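RING-type domain-containing protein (Chaetomium thermophilum, PDB 6Z3U) is the MAT1-like (TFB3) subunit of the CAK complex, present here as a C-terminal piece, and probably helps activate the cyclin-dependent kinase alongside the cyclin. Local coordinates at residues P13-R17 / F55-A59. Residue numbers count along the deposited sequence, not the author numbering.
Sequences PSRYR and FAGLA
Two irregular segments of this MAT1-family fragment meet through side chains; the nearest CA atoms across them are those of R15 and F55, 7.4 Å apart. In 13-17, S14 and R15 are compact (phi/psi -101/-46 and -100/-1), Y16 and R17 extended. F55 (chi1 m) ends its helix, and CB of Y16 sits over one face of the F55 ring, 3.8 Å from its centroid, a CH-pi contact. The rings are nearly parallel (20°) but slid apart; the p rotamer of Y16 brings its CD1 to 3.6 Å from F55 CB. A type II turn runs from F55 to L58, closed by L58 N to F55 O at 3.1 Å, with G57 at positive phi. At its end R15 (m, t, t) brings NH1 to 4.2 Å from L58 CB, and just beyond, NH2 to 3.1 Å from A59 CB. OD2 of D9 of the cyclin chain salt-bridges R15 NH1 and accepts a hydrogen bond from A59 N, so both segments share one cyclin carboxylate. Thus a loop preceding helix 25-31 packs, with Y16 on M51 and F52, against the C-terminal end of helix 43-55, whose following turn meets the cyclin and leads to helix 62-67.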
loop_
_atom_site.group_PDB
_atom_site.type_symbol
_atom_site.label_atom_id
_atom_site.label_comp_id
_atom_site.label_asym_id
_atom_site.label_seq_id
_atom_site.Cartn_x
_atom_site.Cartn_y
_atom_site.Cartn_z
ATOM N N PRO C 13 -3.488 17.579 -11.924
ATOM C CA PRO C 13 -4.914 17.239 -11.970
ATOM C C PRO C 13 -5.657 18.073 -13.003
ATOM O O PRO C 13 -5.292 19.213 -13.297
ATOM C CB PRO C 13 -5.400 17.540 -10.546
ATOM C CG PRO C 13 -4.409 18.502 -9.997
ATOM C CD PRO C 13 -3.098 18.123 -10.610
ATOM N N SER C 14 -6.714 17.480 -13.559
ATOM C CA SER C 14 -7.469 18.083 -14.649
ATOM C C SER C 14 -8.765 18.736 -14.182
ATOM O O SER C 14 -9.068 19.862 -14.587
ATOM C CB SER C 14 -7.780 17.024 -15.715
ATOM O OG SER C 14 -6.591 16.446 -16.225
ATOM N N ARG C 15 -9.535 18.056 -13.336
ATOM C CA ARG C 15 -10.857 18.522 -12.943
ATOM C C ARG C 15 -10.875 19.202 -11.583
ATOM O O ARG C 15 -11.936 19.663 -11.152
ATOM C CB ARG C 15 -11.842 17.347 -12.924
ATOM C CG ARG C 15 -11.915 16.572 -14.225
ATOM C CD ARG C 15 -13.229 15.826 -14.356
ATOM N NE ARG C 15 -13.232 14.947 -15.522
ATOM C CZ ARG C 15 -12.692 13.730 -15.543
ATOM N NH1 ARG C 15 -12.098 13.240 -14.461
ATOM N NH2 ARG C 15 -12.740 13.004 -16.649
ATOM N N TYR C 16 -9.737 19.279 -10.896
ATOM C CA TYR C 16 -9.701 19.890 -9.577
ATOM C C TYR C 16 -8.356 20.567 -9.364
ATOM O O TYR C 16 -7.391 20.328 -10.093
ATOM C CB TYR C 16 -9.962 18.858 -8.473
ATOM C CG TYR C 16 -8.813 17.905 -8.225
ATOM C CD1 TYR C 16 -8.698 16.722 -8.944
ATOM C CD2 TYR C 16 -7.853 18.180 -7.260
ATOM C CE1 TYR C 16 -7.654 15.847 -8.717
ATOM C CE2 TYR C 16 -6.806 17.310 -7.026
ATOM C CZ TYR C 16 -6.713 16.144 -7.755
ATOM O OH TYR C 16 -5.670 15.276 -7.525
ATOM N N ARG C 17 -8.315 21.424 -8.348
ATOM C CA ARG C 17 -7.115 22.158 -7.971
ATOM C C ARG C 17 -7.065 22.298 -6.459
ATOM O O ARG C 17 -8.050 22.702 -5.836
ATOM C CB ARG C 17 -7.089 23.526 -8.661
ATOM C CG ARG C 17 -8.318 24.382 -8.389
ATOM C CD ARG C 17 -8.375 25.578 -9.333
ATOM N NE ARG C 17 -9.504 26.462 -9.055
ATOM C CZ ARG C 17 -10.716 26.317 -9.590
ATOM N NH1 ARG C 17 -10.962 25.325 -10.437
ATOM N NH2 ARG C 17 -11.684 27.169 -9.281
ATOM N N PHE C 55 -11.599 12.749 -6.767
ATOM C CA PHE C 55 -11.787 12.907 -8.201
ATOM C C PHE C 55 -11.115 11.821 -9.030
ATOM O O PHE C 55 -11.388 11.733 -10.233
ATOM C CB PHE C 55 -11.255 14.274 -8.662
ATOM C CG PHE C 55 -12.088 15.437 -8.200
ATOM C CD1 PHE C 55 -11.874 16.010 -6.957
ATOM C CD2 PHE C 55 -13.078 15.962 -9.013
ATOM C CE1 PHE C 55 -12.637 17.083 -6.531
ATOM C CE2 PHE C 55 -13.845 17.035 -8.594
ATOM C CZ PHE C 55 -13.624 17.595 -7.352
ATOM N N ALA C 56 -10.261 10.994 -8.432
ATOM C CA ALA C 56 -9.554 9.971 -9.190
ATOM C C ALA C 56 -10.538 8.959 -9.757
ATOM O O ALA C 56 -11.209 8.244 -9.006
ATOM C CB ALA C 56 -8.525 9.277 -8.301
ATOM N N GLY C 57 -10.616 8.897 -11.083
ATOM C CA GLY C 57 -11.517 7.971 -11.740
ATOM C C GLY C 57 -12.963 8.404 -11.746
ATOM O O GLY C 57 -13.858 7.552 -11.752
ATOM N N LEU C 58 -13.224 9.712 -11.757
ATOM C CA LEU C 58 -14.603 10.183 -11.783
ATOM C C LEU C 58 -15.277 9.820 -13.101
ATOM O O LEU C 58 -16.473 9.508 -13.127
ATOM C CB LEU C 58 -14.647 11.694 -11.556
ATOM C CG LEU C 58 -15.831 12.226 -10.742
ATOM C CD1 LEU C 58 -15.884 13.748 -10.803
ATOM C CD2 LEU C 58 -17.146 11.622 -11.211
ATOM N N ALA C 59 -14.525 9.851 -14.202
ATOM C CA ALA C 59 -15.036 9.491 -15.518
ATOM C C ALA C 59 -14.535 8.120 -15.960
ATOM O O ALA C 59 -14.446 7.840 -17.158
ATOM C CB ALA C 59 -14.655 10.550 -16.550
#